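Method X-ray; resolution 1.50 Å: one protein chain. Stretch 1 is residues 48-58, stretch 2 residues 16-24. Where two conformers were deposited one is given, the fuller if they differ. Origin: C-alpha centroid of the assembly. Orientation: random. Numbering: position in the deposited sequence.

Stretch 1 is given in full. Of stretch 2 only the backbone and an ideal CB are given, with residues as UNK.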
# COMPACT_ATOMS: atom_id res chain seq x y z
N GLU A 48 -7.59 -9.99 16.99
CA GLU A 48 -7.52 -8.82 17.86
C GLU A 48 -6.11 -8.26 17.77
O GLU A 48 -5.14 -8.91 18.19
CB GLU A 48 -7.92 -9.16 19.30
CG GLU A 48 -9.42 -9.33 19.43
CD GLU A 48 -10.05 -8.97 20.75
OE1 GLU A 48 -9.41 -8.27 21.57
OE2 GLU A 48 -11.22 -9.36 20.96
N VAL A 49 -6.00 -7.09 17.15
CA VAL A 49 -4.74 -6.37 16.87
C VAL A 49 -5.04 -4.88 16.91
O VAL A 49 -6.02 -4.48 16.31
CB VAL A 49 -4.13 -6.73 15.48
CG1 VAL A 49 -2.66 -6.35 15.43
CG2 VAL A 49 -4.32 -8.20 15.12
N ALA A 50 -4.20 -4.07 17.56
CA ALA A 50 -4.44 -2.63 17.63
C ALA A 50 -3.95 -1.89 16.40
O ALA A 50 -2.82 -2.11 15.96
CB ALA A 50 -3.79 -2.08 18.87
N ASN A 51 -4.83 -1.04 15.81
CA ASN A 51 -4.57 -0.21 14.62
C ASN A 51 -3.71 -0.91 13.55
O ASN A 51 -2.67 -0.37 13.14
CB ASN A 51 -3.95 1.12 15.00
CG ASN A 51 -4.94 2.05 15.63
OD1 ASN A 51 -6.15 1.92 15.45
ND2 ASN A 51 -4.45 2.89 16.52
N PRO A 52 -4.15 -2.08 13.04
CA PRO A 52 -3.42 -2.72 11.94
C PRO A 52 -3.81 -2.05 10.60
O PRO A 52 -4.54 -2.63 9.77
CB PRO A 52 -3.89 -4.17 12.04
CG PRO A 52 -5.31 -4.06 12.52
CD PRO A 52 -5.37 -2.84 13.41
N SER A 53 -3.39 -0.78 10.44
CA SER A 53 -3.86 0.02 9.29
C SER A 53 -3.23 -0.37 7.95
O SER A 53 -3.71 0.05 6.89
CB SER A 53 -3.66 1.49 9.55
OG SER A 53 -2.27 1.74 9.61
N TYR A 54 -2.17 -1.15 7.99
CA TYR A 54 -1.54 -1.68 6.80
C TYR A 54 -0.99 -3.03 7.16
O TYR A 54 -0.46 -3.23 8.26
CB TYR A 54 -0.43 -0.74 6.23
CG TYR A 54 -0.34 -0.84 4.73
CD1 TYR A 54 -1.19 -0.08 3.92
CD2 TYR A 54 0.49 -1.78 4.12
CE1 TYR A 54 -1.22 -0.27 2.54
CE2 TYR A 54 0.47 -1.96 2.73
CZ TYR A 54 -0.39 -1.20 1.95
OH TYR A 54 -0.45 -1.35 0.57
N LEU A 55 -1.10 -3.95 6.23
CA LEU A 55 -0.60 -5.30 6.43
C LEU A 55 -0.21 -5.90 5.10
O LEU A 55 -0.65 -5.46 4.03
CB LEU A 55 -1.64 -6.19 7.16
CG LEU A 55 -3.08 -6.22 6.60
CD1 LEU A 55 -3.19 -7.12 5.40
CD2 LEU A 55 -4.03 -6.77 7.63
N ILE A 56 0.60 -6.94 5.18
CA ILE A 56 1.04 -7.67 4.00
C ILE A 56 1.17 -9.12 4.29
O ILE A 56 1.63 -9.51 5.36
CB ILE A 56 2.42 -7.11 3.47
CG1 ILE A 56 3.55 -7.17 4.52
CG2 ILE A 56 2.28 -5.74 2.78
CD1 ILE A 56 4.94 -7.08 3.86
N PRO A 57 0.86 -9.97 3.30
CA PRO A 57 1.19 -11.38 3.45
C PRO A 57 2.63 -11.63 3.01
O PRO A 57 3.16 -10.85 2.19
CB PRO A 57 0.23 -12.07 2.48
CG PRO A 57 0.03 -11.02 1.37
CD PRO A 57 0.24 -9.66 1.98
N SER A 58 3.25 -12.69 3.49
CA SER A 58 4.54 -13.07 2.94
C SER A 58 4.25 -13.61 1.52
O SER A 58 3.10 -13.95 1.19
CB SER A 58 5.20 -14.12 3.82
OG SER A 58 4.36 -15.26 3.90
N UNK A 16 -9.00 -12.78 1.48
CA UNK A 16 -8.78 -11.35 1.63
C UNK A 16 -8.50 -11.01 3.09
O UNK A 16 -9.25 -11.44 3.98
CB UNK A 16 -9.99 -10.56 1.12
N UNK A 17 -7.50 -10.19 3.31
CA UNK A 17 -7.12 -9.63 4.60
C UNK A 17 -7.59 -8.20 4.63
O UNK A 17 -7.39 -7.46 3.66
CB UNK A 17 -5.61 -9.72 4.84
N UNK A 18 -8.20 -7.79 5.74
CA UNK A 18 -8.68 -6.42 5.89
C UNK A 18 -8.09 -5.82 7.15
O UNK A 18 -8.40 -6.28 8.25
CB UNK A 18 -10.21 -6.37 5.93
N UNK A 19 -7.28 -4.78 6.96
CA UNK A 19 -6.74 -3.98 8.06
C UNK A 19 -7.70 -2.83 8.34
O UNK A 19 -8.43 -2.37 7.45
CB UNK A 19 -5.34 -3.46 7.73
N UNK A 20 -7.71 -2.37 9.59
CA UNK A 20 -8.61 -1.32 10.08
C UNK A 20 -7.98 -0.41 11.11
O UNK A 20 -6.87 -0.67 11.58
CB UNK A 20 -9.87 -1.95 10.68
N UNK A 21 -8.71 0.64 11.49
CA UNK A 21 -8.39 1.42 12.69
C UNK A 21 -9.30 0.87 13.78
O UNK A 21 -10.46 0.56 13.52
CB UNK A 21 -8.59 2.92 12.48
N UNK A 22 -8.75 0.71 14.99
CA UNK A 22 -9.50 0.08 16.07
C UNK A 22 -10.01 1.08 17.14
O UNK A 22 -10.37 0.62 18.22
CB UNK A 22 -8.62 -0.98 16.74
N UNK A 23 -10.10 2.40 16.82
CA UNK A 23 -10.63 3.43 17.75
C UNK A 23 -12.13 3.24 18.01
O UNK A 23 -12.65 3.78 18.98
CB UNK A 23 -10.38 4.83 17.19
N UNK A 24 -12.79 2.50 17.13
CA UNK A 24 -14.22 2.20 17.24
C UNK A 24 -14.46 0.77 17.67
O UNK A 24 -13.82 0.29 18.61
CB UNK A 24 -14.93 2.46 15.91

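Position 16 begins the visible part of a strand that runs nearly antiparallel to strand 55-57. Its ideal CB has nothing of stretch 1 within 5.5 Å, so stretch 1 places no demand on it. The deposited residue is Met16, present as selenomethionine; it makes no contact here.

At position 17 the backbone is extended and CA-to-CB points toward stretch 1. The ideal CB lies 3.6 Å from CD1 of Leu55, and the ring of Pro57 lies further along the same side. Neither offers a polar partner, so an aliphatic residue such as leucine, isoleucine, valine or methionine would suit. The residue is Leu17. Its CB packs against Leu55 CD1 at 3.6 Å, and its CD1 reaches to 4.3 Å from Pro57 CB, so that one side chain spans two residues of the opposing strand.

Position 18 points away, as alternation along a strand requires, and many residues would be compatible with stretch 1. It is Val18, whose CB is 6.4 Å from Leu55 CD2, the nearest approach of its side chain to stretch 1.

Position 19 turns back toward stretch 1, but there is no room. An ideal CB would sit 2.3 Å from Pro52 O, a clash. The phi/psi of -90/152 is open to any residue, so it is space rather than backbone conformation that points to glycine. Gly19 is found, and the absence of a side chain lets its CA come within 3.1 Å of Pro52 O.

At position 20 CA-to-CB points away, and the ideal CB is 5.3 Å from Pro52 CD; a beta-branched residue would fit the extended backbone, though others would too. The main chain makes the principal link: N of Thr20, the deposited residue, donates a weak hydrogen bond to Pro52 O (3.2 Å, 120°).

Position 21 also points away overall, yet its ideal CB is 4.0 Å from Asn51 OD1, and a long side chain could bend back over Asn51 and Ser53. An aromatic residue or a long flexible one would serve. Tyr21 does this: its CE1 lies 3.6 Å from Ser53 CB, while Asn51 OD1 approaches the ring edge, 3.6 Å from CD1.

Position 22 points toward stretch 1, with its ideal CB 3.9 Å from Asn51 N. That donor calls for a short side chain bearing an acceptor: serine, threonine, aspartate or asparagine. Thr22 accepts the bond from Asn51 N at OG1 (2.9 Å, 168°), and its own N donates to Asn51 OD1 (2.9 Å, 171°), a reciprocal pair. Its CG2 packs 3.4 Å from Val49 O.

Position 23 points sideways into looser surroundings, where small polar residues would do. Ser23 OG has a weak hydrogen bond to a water (3.1 Å from its O) that donates to Asn51 OD1.

Position 24, beyond reach, has phi/psi of -106/-130, which favours glycine; it is Gly24.

Stretch 2 16-24: MLVGTYTSG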
# COMPACT_ATOMS: atom_id res chain seq x y z
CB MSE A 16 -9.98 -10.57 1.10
CG MSE A 16 -9.81 -9.05 1.23
SE MSE A 16 -11.21 -8.10 0.31
CE MSE A 16 -12.49 -8.37 1.41
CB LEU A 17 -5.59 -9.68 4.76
CG LEU A 17 -4.94 -11.07 4.76
CD1 LEU A 17 -3.44 -10.97 4.40
CD2 LEU A 17 -4.97 -11.67 6.18
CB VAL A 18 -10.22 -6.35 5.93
CG1 VAL A 18 -10.70 -4.90 6.10
CG2 VAL A 18 -10.82 -6.98 4.67
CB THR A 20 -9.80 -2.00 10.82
OG1 THR A 20 -9.33 -2.60 12.05
CG2 THR A 20 -10.54 -3.05 9.96
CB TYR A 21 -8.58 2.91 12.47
CG TYR A 21 -7.44 3.52 11.69
CD1 TYR A 21 -6.17 3.60 12.22
CD2 TYR A 21 -7.64 3.99 10.39
CE1 TYR A 21 -5.12 4.18 11.51
CE2 TYR A 21 -6.60 4.57 9.67
CZ TYR A 21 -5.33 4.64 10.22
OH TYR A 21 -4.31 5.20 9.49
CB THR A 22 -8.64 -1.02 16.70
OG1 THR A 22 -7.36 -0.49 17.08
CG2 THR A 22 -8.42 -2.19 15.76
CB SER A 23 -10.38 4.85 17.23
OG SER A 23 -10.70 4.98 15.85
O HOH W 1 -7.75 3.95 15.90
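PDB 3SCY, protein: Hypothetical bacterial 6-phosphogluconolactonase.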